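Type II restriction enzyme AgeI (Thalassobius gelatinovorus, PDB 5DWA) recognises the double-stranded DNA sequence 5'-ACCGGT-3' and cleaves after its A, as a monomer that dimerises to cleave. Local coordinates at residues 189-194 with 233-238; 215-220 with 243-248; 30-35 with 73-78. All coordinates share one frame; numbering follows the deposited sequence.

In the fold
Interactions 1 and 2 belong to one piece of the PD-(D/E)XK nuclease. Interaction 1 pairs strands 191-196 and 236-239 inside the mixed sheet, and the loops that leave those strands meet in interaction 2. Their segments therefore alternate along the chain; the two centres are about 18 Å apart and the nearest atoms about 5 Å, without touching. Interaction 3 closes earlier in the sequence, between two helices, with its centre about 33 Å from each of the others and on the far side of the chain's centre from interaction 1. Interactions 2 and 3 each come within about 4 Å of the bound DNA, nearest atom to nearest atom, against about 9 Å for the buried strand pair.

Interaction 1: residues 189-194 with 233-238; sequences GLLSVL and DFSACF
Ser192 and Ser235 join the two parallel strands of a beta-alpha-beta crossover, strand 191-196, helix 223-230, strand 236-239, in the central sheet of the nuclease. Ser192 N donates to Ser235 OG at 2.9 Å, nearly straight at 169°, so a hydroxyl serves where a parallel neighbour would usually offer a backbone carbonyl. Ser235 OG lies anti to its own carbonyl carbon (chi1 -60°), beside its backbone N, and that same N gives a 2.7 Å bond to Ser192 O. Serine suits this place because its short side chain brings a hydroxyl up to Ser192 N while its backbone N holds Ser192 O. Regular pairing takes over at Leu194, whose N bonds Ala236 O and whose O receives Phe238 N at 2.8 Å. The Ser192 hydroxyl itself turns to Ser182 of helix 178-187.

Leu194 carries the hydrophobic part of the contact. Its CB sits over one face of the Phe234 ring, a CH-pi contact 4.0 Å from the ring centroid, displaced toward the rim. Leu194 CG stands anti to the backbone N (chi1 -179°), beside the carbonyl carbon, 4.1 Å from Cys237 SG; Leu194 CD2 lies 3.9 Å from the same sulphur. Leucine, phenylalanine and cysteine all suit this buried side, where each also touches Ile228 of the crossover helix. His166 meets the Phe234 ring edge-to-face.

On the other side of the sheet, Tyr272 of helix 268-277 packs against Ala236, and its ring meets that of Phe238. Valine's CG1, anti to its backbone N, is enough to reach the ring that Phe238 brings over: Val193 CG1 lies at the edge of that ring, near its plane, 3.6 Å from Phe238 CD1.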
ATOM      1  N   GLY A 189       2.287  13.075  23.410  1.00 21.40           N
ATOM      2  CA  GLY A 189       3.351  14.047  23.585  1.00 21.06           C
ATOM      3  C   GLY A 189       4.658  13.683  22.910  1.00 19.59           C
ATOM      4  O   GLY A 189       5.717  14.157  23.310  1.00 22.04           O
ATOM      5  N   LEU A 190       4.588  12.842  21.882  1.00 17.09           N
ATOM      6  CA  LEU A 190       5.784  12.476  21.137  1.00 15.96           C
ATOM      7  C   LEU A 190       5.906  13.272  19.840  1.00 16.52           C
ATOM      8  O   LEU A 190       4.901  13.645  19.235  1.00 17.27           O
ATOM      9  CB  LEU A 190       5.771  10.981  20.815  1.00 16.25           C
ATOM     10  CG  LEU A 190       5.821  10.018  22.003  1.00 17.29           C
ATOM     11  CD1 LEU A 190       5.325   8.641  21.591  1.00 19.13           C
ATOM     12  CD2 LEU A 190       7.238   9.919  22.549  1.00 18.52           C
ATOM     13  N   LEU A 191       7.135  13.538  19.414  1.00 14.90           N
ATOM     14  CA  LEU A 191       7.342  14.090  18.079  1.00 15.40           C
ATOM     15  C   LEU A 191       7.001  13.020  17.050  1.00 14.46           C
ATOM     16  O   LEU A 191       7.371  11.856  17.211  1.00 14.61           O
ATOM     17  CB  LEU A 191       8.780  14.572  17.897  1.00 17.31           C
ATOM     18  CG  LEU A 191       9.189  15.824  18.670  1.00 20.43           C
ATOM     19  CD1 LEU A 191      10.641  16.153  18.400  1.00 21.09           C
ATOM     20  CD2 LEU A 191       8.292  16.983  18.284  1.00 23.50           C
ATOM     21  N   SER A 192       6.277  13.416  16.010  1.00 13.27           N
ATOM     22  CA  SER A 192       5.946  12.495  14.925  1.00 12.76           C
ATOM     23  C   SER A 192       6.250  13.171  13.596  1.00 13.02           C
ATOM     24  O   SER A 192       5.454  13.961  13.090  1.00 14.68           O
ATOM     25  CB  SER A 192       4.481  12.071  14.999  1.00 14.43           C
ATOM     26  OG  SER A 192       4.152  11.185  13.942  1.00 15.09           O
ATOM     27  N   VAL A 193       7.418  12.864  13.040  1.00 11.40           N
ATOM     28  CA  VAL A 193       7.911  13.575  11.868  1.00 11.91           C
ATOM     29  C   VAL A 193       7.695  12.743  10.615  1.00 12.26           C
ATOM     30  O   VAL A 193       7.923  11.537  10.625  1.00 13.78           O
ATOM     31  CB  VAL A 193       9.403  13.914  12.038  1.00 14.62           C
ATOM     32  CG1 VAL A 193       9.961  14.610  10.812  1.00 15.92           C
ATOM     33  CG2 VAL A 193       9.604  14.791  13.287  1.00 16.47           C
ATOM     34  N   LEU A 194       7.221  13.390   9.550  1.00 12.50           N
ATOM     35  CA  LEU A 194       7.190  12.779   8.227  1.00 12.70           C
ATOM     36  C   LEU A 194       8.438  13.203   7.459  1.00 12.99           C
ATOM     37  O   LEU A 194       8.603  14.379   7.150  1.00 15.27           O
ATOM     38  CB  LEU A 194       5.923  13.205   7.471  1.00 13.09           C
ATOM     39  CG  LEU A 194       5.749  12.610   6.074  1.00 14.46           C
ATOM     40  CD1 LEU A 194       5.609  11.100   6.155  1.00 16.94           C
ATOM     41  CD2 LEU A 194       4.536  13.233   5.379  1.00 14.81           C
ATOM     42  N   ASP A 233      -1.647  16.309  10.772  1.00 17.67           N
ATOM     43  CA  ASP A 233      -1.480  14.888  11.074  1.00 17.10           C
ATOM     44  C   ASP A 233      -0.048  14.500  11.466  1.00 16.72           C
ATOM     45  O   ASP A 233       0.174  13.378  11.909  1.00 17.83           O
ATOM     46  CB  ASP A 233      -1.922  14.040   9.879  1.00 18.76           C
ATOM     47  CG  ASP A 233      -3.428  14.020   9.697  1.00 20.92           C
ATOM     48  OD1 ASP A 233      -4.150  14.221  10.697  1.00 21.53           O
ATOM     49  OD2 ASP A 233      -3.886  13.793   8.555  1.00 22.12           O
ATOM     50  N   PHE A 234       0.906  15.416  11.295  1.00 15.32           N
ATOM     51  CA  PHE A 234       2.314  15.188  11.657  1.00 15.34           C
ATOM     52  C   PHE A 234       2.887  16.425  12.339  1.00 15.69           C
ATOM     53  O   PHE A 234       2.413  17.537  12.115  1.00 16.91           O
ATOM     54  CB  PHE A 234       3.167  14.841  10.418  1.00 13.89           C
ATOM     55  CG  PHE A 234       2.722  13.606   9.709  1.00 14.28           C
ATOM     56  CD1 PHE A 234       3.204  12.363  10.082  1.00 14.76           C
ATOM     57  CD2 PHE A 234       1.797  13.681   8.679  1.00 14.38           C
ATOM     58  CE1 PHE A 234       2.775  11.216   9.439  1.00 14.89           C
ATOM     59  CE2 PHE A 234       1.365  12.543   8.029  1.00 15.26           C
ATOM     60  CZ  PHE A 234       1.858  11.305   8.405  1.00 15.00           C
ATOM     61  N   SER A 235       3.910  16.230  13.169  1.00 14.70           N
ATOM     62  CA  SER A 235       4.542  17.345  13.870  1.00 15.20           C
ATOM     63  C   SER A 235       5.173  18.305  12.877  1.00 15.19           C
ATOM     64  O   SER A 235       5.150  19.524  13.058  1.00 17.53           O
ATOM     65  CB  SER A 235       5.603  16.844  14.852  1.00 15.75           C
ATOM     66  OG  SER A 235       5.037  15.985  15.820  1.00 16.08           O
ATOM     67  N   ALA A 236       5.752  17.723  11.831  1.00 14.57           N
ATOM     68  CA  ALA A 236       6.428  18.463  10.776  1.00 15.77           C
ATOM     69  C   ALA A 236       6.734  17.502   9.648  1.00 14.91           C
ATOM     70  O   ALA A 236       6.757  16.295   9.853  1.00 15.45           O
ATOM     71  CB  ALA A 236       7.700  19.101  11.279  1.00 15.84           C
ATOM     72  N   CYS A 237       6.942  18.046   8.455  1.00 14.07           N
ATOM     73  CA  CYS A 237       7.312  17.243   7.303  1.00 14.57           C
ATOM     74  C   CYS A 237       8.579  17.805   6.688  1.00 14.93           C
ATOM     75  O   CYS A 237       8.706  19.021   6.492  1.00 16.39           O
ATOM     76  CB  CYS A 237       6.174  17.217   6.275  1.00 15.00           C
ATOM     77  SG  CYS A 237       6.587  16.422   4.685  1.00 16.59           S
ATOM     78  N   PHE A 238       9.522  16.915   6.407  1.00 14.08           N
ATOM     79  CA  PHE A 238      10.769  17.294   5.762  1.00 14.74           C
ATOM     80  C   PHE A 238      10.883  16.542   4.461  1.00 14.67           C
ATOM     81  O   PHE A 238      10.863  15.320   4.454  1.00 14.18           O
ATOM     82  CB  PHE A 238      11.957  17.007   6.678  1.00 16.12           C
ATOM     83  CG  PHE A 238      11.941  17.831   7.923  1.00 17.00           C
ATOM     84  CD1 PHE A 238      11.198  17.429   9.025  1.00 17.57           C
ATOM     85  CD2 PHE A 238      12.623  19.036   7.981  1.00 17.06           C
ATOM     86  CE1 PHE A 238      11.163  18.200  10.169  1.00 18.09           C
ATOM     87  CE2 PHE A 238      12.579  19.812   9.117  1.00 18.47           C
ATOM     88  CZ  PHE A 238      11.849  19.393  10.212  1.00 18.87           C
TER

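Interaction 2: residues 215-220 with 243-248; sequences LGTPDR and RTSPSN
Gly216 O faces Ser245 and is approached by three donors. Water 1 donates to Gly216 O at 2.6 Å and in turn accepts from Ser245 N at 2.8 Å, bridging the two backbones. Water 2 makes a weak second bond to Gly216 O and lies 2.8 Å from Ser245 OG, while Arg225 NH2 adds a further weak bond. Ser245 suits the place because its side chain is small enough to leave CB against Gly216 O and polar enough to hold a water. Gly216 has a positive phi of 57°, and a CB there would run into Arg220 O, which makes glycine the natural occupant.

The 215-220 loop is shaped from within by Thr217. Its OG1 stands between its own N and carbonyl carbon (chi1 64°) and accepts from Arg220 N at 2.8 Å, forming an ST motif. The methyl CG2, placed beside the backbone N, is left to face Ser245 OG across the contact.

Two further contacts complete the interface. In the first, the rigid ring of Pro218 lies against polar groups, with Pro218 CB 3.3 Å from Asn248 ND2 of the flat amide and Pro218 CG on Pro246 O. At the buried end, Leu215 CD1 touches Thr244 CG2 at 3.6 Å. Threonine serves both sides here: its methyl meets the leucine, while its hydroxyl bonds Asp198, Ser239 and Asn241 O.

Arg220 packs on a phosphate of the bound DNA. The two loops touch helix 223-230, whose Arg225 bonds Leu215 O and Ser245 O, and strand 257-259, where Ile257 packs against both Leu215 and Thr244.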
ATOM      1  N   LEU A 215       3.018  16.599  -3.346  1.00 17.33           N
ATOM      2  CA  LEU A 215       2.557  17.511  -2.312  1.00 18.59           C
ATOM      3  C   LEU A 215       1.911  18.792  -2.845  1.00 20.13           C
ATOM      4  O   LEU A 215       1.457  19.619  -2.062  1.00 22.07           O
ATOM      5  CB  LEU A 215       3.715  17.855  -1.367  1.00 17.83           C
ATOM      6  CG  LEU A 215       4.031  16.732  -0.377  1.00 16.73           C
ATOM      7  CD1 LEU A 215       5.394  16.913   0.291  1.00 18.16           C
ATOM      8  CD2 LEU A 215       2.918  16.662   0.677  1.00 16.96           C
ATOM      9  N   GLY A 216       1.850  18.954  -4.164  1.00 19.47           N
ATOM     10  CA  GLY A 216       1.194  20.123  -4.731  1.00 19.93           C
ATOM     11  C   GLY A 216       1.798  21.426  -4.240  1.00 20.77           C
ATOM     12  O   GLY A 216       2.991  21.497  -3.956  1.00 21.78           O
ATOM     13  N   THR A 217       0.970  22.460  -4.130  1.00 20.97           N
ATOM     14  CA  THR A 217       1.420  23.764  -3.663  1.00 21.63           C
ATOM     15  C   THR A 217       0.451  24.262  -2.599  1.00 23.03           C
ATOM     16  O   THR A 217      -0.649  23.734  -2.491  1.00 22.83           O
ATOM     17  CB  THR A 217       1.484  24.784  -4.813  1.00 21.69           C
ATOM     18  OG1 THR A 217       0.160  25.000  -5.314  1.00 24.26           O
ATOM     19  CG2 THR A 217       2.387  24.283  -5.941  1.00 21.25           C
ATOM     20  N   PRO A 218       0.851  25.271  -1.804  1.00 25.70           N
ATOM     21  CA  PRO A 218      -0.125  25.843  -0.866  1.00 27.07           C
ATOM     22  C   PRO A 218      -1.398  26.330  -1.556  1.00 28.91           C
ATOM     23  O   PRO A 218      -2.495  26.114  -1.040  1.00 28.95           O
ATOM     24  CB  PRO A 218       0.637  27.012  -0.247  1.00 26.34           C
ATOM     25  CG  PRO A 218       2.061  26.577  -0.286  1.00 26.33           C
ATOM     26  CD  PRO A 218       2.206  25.804  -1.574  1.00 26.09           C
ATOM     27  N   ASP A 219      -1.247  26.966  -2.716  1.00 30.22           N
ATOM     28  CA  ASP A 219      -2.395  27.477  -3.459  1.00 32.03           C
ATOM     29  C   ASP A 219      -3.177  26.352  -4.120  1.00 29.89           C
ATOM     30  O   ASP A 219      -4.379  26.470  -4.353  1.00 30.18           O
ATOM     31  CB  ASP A 219      -1.949  28.486  -4.519  1.00 36.01           C
ATOM     32  CG  ASP A 219      -1.336  29.734  -3.917  1.00 40.45           C
ATOM     33  OD1 ASP A 219      -1.657  30.061  -2.755  1.00 41.56           O
ATOM     34  OD2 ASP A 219      -0.532  30.391  -4.611  1.00 42.72           O
ATOM     35  N   ARG A 220      -2.495  25.255  -4.421  1.00 27.95           N
ATOM     36  CA  ARG A 220      -3.133  24.143  -5.110  1.00 26.97           C
ATOM     37  C   ARG A 220      -2.726  22.822  -4.465  1.00 25.17           C
ATOM     38  O   ARG A 220      -1.953  22.053  -5.033  1.00 24.99           O
ATOM     39  CB  ARG A 220      -2.763  24.167  -6.593  1.00 27.78           C
ATOM     40  CG  ARG A 220      -3.724  23.433  -7.486  1.00 28.68           C
ATOM     41  CD  ARG A 220      -3.475  23.788  -8.939  1.00 30.13           C
ATOM     42  NE  ARG A 220      -4.216  22.908  -9.832  1.00 30.43           N
ATOM     43  CZ  ARG A 220      -4.113  22.932 -11.156  1.00 28.82           C
ATOM     44  NH1 ARG A 220      -3.294  23.795 -11.739  1.00 27.94           N
ATOM     45  NH2 ARG A 220      -4.826  22.090 -11.889  1.00 28.95           N
ATOM     46  N   ARG A 243      12.037  20.052  -5.546  1.00 17.19           N
ATOM     47  CA  ARG A 243      10.837  20.573  -6.217  1.00 16.89           C
ATOM     48  C   ARG A 243       9.603  20.669  -5.326  1.00 16.49           C
ATOM     49  O   ARG A 243       8.611  21.291  -5.708  1.00 18.16           O
ATOM     50  CB  ARG A 243      10.492  19.715  -7.433  1.00 16.10           C
ATOM     51  CG  ARG A 243      11.537  19.785  -8.518  1.00 16.47           C
ATOM     52  CD  ARG A 243      11.039  19.162  -9.809  1.00 17.70           C
ATOM     53  NE  ARG A 243      12.171  18.917 -10.686  1.00 18.51           N
ATOM     54  CZ  ARG A 243      13.001  17.886 -10.544  1.00 18.62           C
ATOM     55  NH1 ARG A 243      12.804  16.995  -9.573  1.00 17.21           N
ATOM     56  NH2 ARG A 243      14.028  17.738 -11.365  1.00 20.79           N
ATOM     57  N   THR A 244       9.654  20.058  -4.143  1.00 15.62           N
ATOM     58  CA  THR A 244       8.557  20.170  -3.200  1.00 16.51           C
ATOM     59  C   THR A 244       8.381  21.632  -2.818  1.00 18.61           C
ATOM     60  O   THR A 244       9.359  22.318  -2.523  1.00 19.50           O
ATOM     61  CB  THR A 244       8.807  19.338  -1.919  1.00 15.09           C
ATOM     62  OG1 THR A 244       9.027  17.962  -2.264  1.00 15.65           O
ATOM     63  CG2 THR A 244       7.624  19.451  -0.966  1.00 16.16           C
ATOM     64  N   SER A 245       7.141  22.113  -2.846  1.00 18.60           N
ATOM     65  CA  SER A 245       6.869  23.472  -2.403  1.00 21.29           C
ATOM     66  C   SER A 245       6.775  23.504  -0.887  1.00 21.31           C
ATOM     67  O   SER A 245       5.991  22.763  -0.301  1.00 20.26           O
ATOM     68  CB  SER A 245       5.581  24.007  -3.022  1.00 24.08           C
ATOM     69  OG  SER A 245       5.707  24.103  -4.429  1.00 27.50           O
ATOM     70  N   PRO A 246       7.582  24.359  -0.250  1.00 21.85           N
ATOM     71  CA  PRO A 246       7.481  24.486   1.205  1.00 23.01           C
ATOM     72  C   PRO A 246       6.178  25.148   1.617  1.00 22.86           C
ATOM     73  O   PRO A 246       5.514  25.802   0.811  1.00 22.80           O
ATOM     74  CB  PRO A 246       8.682  25.362   1.569  1.00 23.58           C
ATOM     75  CG  PRO A 246       9.009  26.101   0.315  1.00 24.51           C
ATOM     76  CD  PRO A 246       8.687  25.160  -0.801  1.00 23.33           C
ATOM     77  N   SER A 247       5.813  24.959   2.876  1.00 23.48           N
ATOM     78  CA  SER A 247       4.659  25.636   3.439  1.00 23.61           C
ATOM     79  C   SER A 247       4.873  27.144   3.456  1.00 26.03           C
ATOM     80  O   SER A 247       6.005  27.613   3.558  1.00 26.08           O
ATOM     81  CB  SER A 247       4.397  25.133   4.857  1.00 23.31           C
ATOM     82  OG  SER A 247       4.001  23.776   4.847  1.00 23.89           O
ATOM     83  N   ASN A 248       3.780  27.896   3.361  1.00 27.43           N
ATOM     84  CA  ASN A 248       3.825  29.325   3.642  1.00 29.95           C
ATOM     85  C   ASN A 248       4.175  29.554   5.112  1.00 30.40           C
ATOM     86  O   ASN A 248       4.254  28.602   5.893  1.00 30.25           O
ATOM     87  CB  ASN A 248       2.488  29.990   3.299  1.00 31.57           C
ATOM     88  CG  ASN A 248       2.177  29.945   1.816  1.00 33.76           C
ATOM     89  OD1 ASN A 248       3.076  29.989   0.979  1.00 33.98           O
ATOM     90  ND2 ASN A 248       0.895  29.857   1.485  1.00 35.01           N
TER
HETATM   91  O   HOH W   1       5.178  20.200  -3.569  1.00 21.59           O
HETATM   92  O   HOH W   2       5.171  22.156  -6.426  1.00 36.88           O

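Interaction 3: residues 30-35 with 73-78; sequences DYFVPL and RIYIRE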
ATOM      1  N   ASP A  30      30.007   3.495 -10.217  1.00 20.27           N
ATOM      2  CA  ASP A  30      31.143   2.647  -9.863  1.00 21.00           C
ATOM      3  C   ASP A  30      31.116   2.187  -8.407  1.00 20.25           C
ATOM      4  O   ASP A  30      31.602   1.101  -8.084  1.00 21.70           O
ATOM      5  CB  ASP A  30      32.467   3.371 -10.134  1.00 22.36           C
ATOM      6  CG  ASP A  30      32.768   3.510 -11.620  1.00 25.25           C
ATOM      7  OD1 ASP A  30      32.090   2.849 -12.434  1.00 26.75           O
ATOM      8  OD2 ASP A  30      33.693   4.277 -11.966  1.00 26.64           O
ATOM      9  N   TYR A  31      30.562   3.017  -7.530  1.00 18.35           N
ATOM     10  CA  TYR A  31      30.429   2.648  -6.122  1.00 18.12           C
ATOM     11  C   TYR A  31      29.254   1.696  -5.914  1.00 18.13           C
ATOM     12  O   TYR A  31      29.359   0.699  -5.208  1.00 20.32           O
ATOM     13  CB  TYR A  31      30.254   3.896  -5.256  1.00 18.61           C
ATOM     14  CG  TYR A  31      30.021   3.596  -3.794  1.00 19.73           C
ATOM     15  CD1 TYR A  31      31.017   3.019  -3.021  1.00 21.33           C
ATOM     16  CD2 TYR A  31      28.810   3.893  -3.185  1.00 20.34           C
ATOM     17  CE1 TYR A  31      30.815   2.743  -1.674  1.00 23.36           C
ATOM     18  CE2 TYR A  31      28.597   3.620  -1.842  1.00 22.30           C
ATOM     19  CZ  TYR A  31      29.604   3.045  -1.096  1.00 23.56           C
ATOM     20  OH  TYR A  31      29.397   2.777   0.237  1.00 24.81           O
ATOM     21  N   PHE A  32      28.143   2.002  -6.570  1.00 16.88           N
ATOM     22  CA  PHE A  32      26.873   1.331  -6.296  1.00 16.02           C
ATOM     23  C   PHE A  32      26.700  -0.006  -7.025  1.00 16.96           C
ATOM     24  O   PHE A  32      26.265  -0.981  -6.423  1.00 17.11           O
ATOM     25  CB  PHE A  32      25.729   2.284  -6.648  1.00 15.47           C
ATOM     26  CG  PHE A  32      24.347   1.733  -6.401  1.00 14.29           C
ATOM     27  CD1 PHE A  32      24.017   1.119  -5.203  1.00 15.09           C
ATOM     28  CD2 PHE A  32      23.360   1.883  -7.370  1.00 15.33           C
ATOM     29  CE1 PHE A  32      22.730   0.643  -4.981  1.00 15.61           C
ATOM     30  CE2 PHE A  32      22.075   1.414  -7.157  1.00 15.01           C
ATOM     31  CZ  PHE A  32      21.757   0.791  -5.972  1.00 15.64           C
ATOM     32  N   VAL A  33      27.042  -0.055  -8.311  1.00 17.28           N
ATOM     33  CA  VAL A  33      26.836  -1.273  -9.092  1.00 19.07           C
ATOM     34  C   VAL A  33      27.418  -2.524  -8.419  1.00 19.27           C
ATOM     35  O   VAL A  33      26.715  -3.528  -8.300  1.00 19.38           O
ATOM     36  CB  VAL A  33      27.413  -1.141 -10.520  1.00 19.62           C
ATOM     37  CG1 VAL A  33      27.463  -2.501 -11.204  1.00 20.87           C
ATOM     38  CG2 VAL A  33      26.579  -0.162 -11.340  1.00 19.62           C
ATOM     39  N   PRO A  34      28.682  -2.471  -7.948  1.00 19.88           N
ATOM     40  CA  PRO A  34      29.210  -3.703  -7.347  1.00 21.20           C
ATOM     41  C   PRO A  34      28.526  -4.101  -6.041  1.00 21.07           C
ATOM     42  O   PRO A  34      28.749  -5.209  -5.557  1.00 23.46           O
ATOM     43  CB  PRO A  34      30.687  -3.368  -7.087  1.00 22.72           C
ATOM     44  CG  PRO A  34      30.988  -2.197  -7.934  1.00 23.81           C
ATOM     45  CD  PRO A  34      29.708  -1.415  -7.995  1.00 21.22           C
ATOM     46  N   LEU A  35      27.704  -3.215  -5.481  1.00 19.47           N
ATOM     47  CA  LEU A  35      27.032  -3.496  -4.219  1.00 18.16           C
ATOM     48  C   LEU A  35      25.683  -4.176  -4.425  1.00 17.29           C
ATOM     49  O   LEU A  35      25.159  -4.807  -3.505  1.00 17.44           O
ATOM     50  CB  LEU A  35      26.828  -2.206  -3.419  1.00 18.89           C
ATOM     51  CG  LEU A  35      28.070  -1.379  -3.091  1.00 18.49           C
ATOM     52  CD1 LEU A  35      27.679  -0.163  -2.248  1.00 19.26           C
ATOM     53  CD2 LEU A  35      29.107  -2.228  -2.366  1.00 19.08           C
ATOM     54  N   ARG A  73      17.134   3.303 -11.048  0.56 12.03           N
ATOM     55  CA  ARG A  73      17.345   2.839 -12.411  0.56 13.85           C
ATOM     56  C   ARG A  73      18.494   1.854 -12.506  0.56 15.02           C
ATOM     57  O   ARG A  73      18.392   0.826 -13.176  0.56 17.18           O
ATOM     58  CB  ARG A  73      17.604   4.024 -13.338  0.56 15.97           C
ATOM     59  CG  ARG A  73      16.399   4.906 -13.533  0.56 16.26           C
ATOM     60  CD  ARG A  73      15.239   4.149 -14.153  0.56 18.50           C
ATOM     61  NE  ARG A  73      14.049   4.989 -14.189  0.56 20.22           N
ATOM     62  CZ  ARG A  73      12.867   4.606 -14.659  0.56 18.17           C
ATOM     63  NH1 ARG A  73      12.697   3.383 -15.141  0.56 18.80           N
ATOM     64  NH2 ARG A  73      11.851   5.449 -14.636  0.56 18.40           N
ATOM     65  N   ILE A  74      19.594   2.179 -11.842  1.00 14.75           N
ATOM     66  CA  ILE A  74      20.749   1.301 -11.837  1.00 16.08           C
ATOM     67  C   ILE A  74      20.402  -0.024 -11.155  1.00 15.23           C
ATOM     68  O   ILE A  74      20.760  -1.093 -11.642  1.00 16.04           O
ATOM     69  CB  ILE A  74      21.957   1.965 -11.142  1.00 17.10           C
ATOM     70  CG1 ILE A  74      22.458   3.143 -11.986  1.00 18.06           C
ATOM     71  CG2 ILE A  74      23.069   0.964 -10.938  1.00 17.71           C
ATOM     72  CD1 ILE A  74      23.605   3.916 -11.368  1.00 18.39           C
ATOM     73  N   TYR A  75      19.698   0.050 -10.027  1.00 13.99           N
ATOM     74  CA  TYR A  75      19.295  -1.151  -9.311  1.00 13.33           C
ATOM     75  C   TYR A  75      18.435  -2.055 -10.197  1.00 15.15           C
ATOM     76  O   TYR A  75      18.688  -3.256 -10.310  1.00 16.00           O
ATOM     77  CB  TYR A  75      18.550  -0.771  -8.027  1.00 12.68           C
ATOM     78  CG  TYR A  75      18.281  -1.937  -7.109  1.00 11.63           C
ATOM     79  CD1 TYR A  75      19.170  -2.248  -6.088  1.00 12.54           C
ATOM     80  CD2 TYR A  75      17.140  -2.722  -7.251  1.00 11.96           C
ATOM     81  CE1 TYR A  75      18.947  -3.310  -5.241  1.00 12.73           C
ATOM     82  CE2 TYR A  75      16.895  -3.791  -6.396  1.00 11.88           C
ATOM     83  CZ  TYR A  75      17.808  -4.077  -5.390  1.00 12.55           C
ATOM     84  OH  TYR A  75      17.611  -5.128  -4.525  1.00 14.10           O
ATOM     85  N   ILE A  76      17.424  -1.472 -10.832  1.00 15.92           N
ATOM     86  CA  ILE A  76      16.551  -2.221 -11.731  1.00 18.04           C
ATOM     87  C   ILE A  76      17.322  -2.882 -12.885  1.00 18.33           C
ATOM     88  O   ILE A  76      17.008  -4.010 -13.275  1.00 20.41           O
ATOM     89  CB  ILE A  76      15.437  -1.299 -12.296  1.00 20.86           C
ATOM     90  CG1 ILE A  76      14.495  -0.857 -11.174  1.00 23.85           C
ATOM     91  CG2 ILE A  76      14.660  -1.993 -13.415  1.00 22.85           C
ATOM     92  CD1 ILE A  76      13.843  -1.998 -10.438  1.00 24.35           C
ATOM     93  N   ARG A  77      18.335  -2.196 -13.414  1.00 16.63           N
ATOM     94  CA  ARG A  77      19.134  -2.737 -14.513  1.00 18.60           C
ATOM     95  C   ARG A  77      20.049  -3.861 -14.058  1.00 18.49           C
ATOM     96  O   ARG A  77      20.222  -4.866 -14.754  1.00 20.86           O
ATOM     97  CB  ARG A  77      19.981  -1.636 -15.149  1.00 19.75           C
ATOM     98  CG  ARG A  77      20.854  -2.139 -16.310  1.00 23.24           C
ATOM     99  CD  ARG A  77      21.782  -1.067 -16.857  1.00 25.82           C
ATOM    100  NE  ARG A  77      22.926  -0.812 -15.985  1.00 27.13           N
ATOM    101  CZ  ARG A  77      23.273   0.396 -15.555  1.00 29.26           C
ATOM    102  NH1 ARG A  77      22.562   1.454 -15.913  1.00 30.46           N
ATOM    103  NH2 ARG A  77      24.330   0.548 -14.768  1.00 29.67           N
ATOM    104  N   GLU A  78      20.630  -3.690 -12.878  1.00 17.00           N
ATOM    105  CA  GLU A  78      21.723  -4.550 -12.447  1.00 17.19           C
ATOM    106  C   GLU A  78      21.344  -5.742 -11.576  1.00 16.36           C
ATOM    107  O   GLU A  78      22.096  -6.710 -11.495  1.00 17.92           O
ATOM    108  CB  GLU A  78      22.764  -3.709 -11.712  1.00 18.90           C
ATOM    109  CG  GLU A  78      23.398  -2.643 -12.580  1.00 20.23           C
ATOM    110  CD  GLU A  78      24.371  -3.233 -13.588  1.00 23.40           C
ATOM    111  OE1 GLU A  78      24.865  -4.353 -13.342  1.00 26.11           O
ATOM    112  OE2 GLU A  78      24.635  -2.577 -14.612  1.00 24.25           O
TER
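Helices 22-36 and 63-78 pack against each other here through Phe32 and Val33 on one and Ile74, Tyr75 and Glu78 on the other. The axes of the segments 30-35 and 73-78 run 38° apart and come within 10.0 Å, a spacing that bulky apolar side chains can fill. Phe32 points toward helix 63-78 with CG anti to the backbone N (chi1 -179°); its side chain and that of Ile74 slide past each other in opposite directions, Phe32 CD2 lying 3.7 Å from Ile74 CG2. Farther out, Phe32 CZ meets the edge of the Tyr75 ring, close to its plane, at 4.0 Å from Tyr75 CD1. The beta-branched Val33 and Ile74 cross at about a right angle, CG2 of each touching at 3.7 Å.

Glutamate suits the border of this apolar patch because its two oxygens divide the work: Glu78 OE1 rests 3.8 Å from Val33 CG1, while OE2 accepts from Arg77 NE at 2.8 Å and from Arg77 NH2 in a side-on salt bridge. An alanine in place of Glu78 would probably leave the Arg77 guanidinium without this mate and open a gap beside Val33 CG1.

Helix 43-57 packs on Phe32 through Ala50. Tyr75, which also packs on a DNA phosphate, bonds Ser87 through its hydroxyl and meets the Trp88 ring, both on helix 84-109.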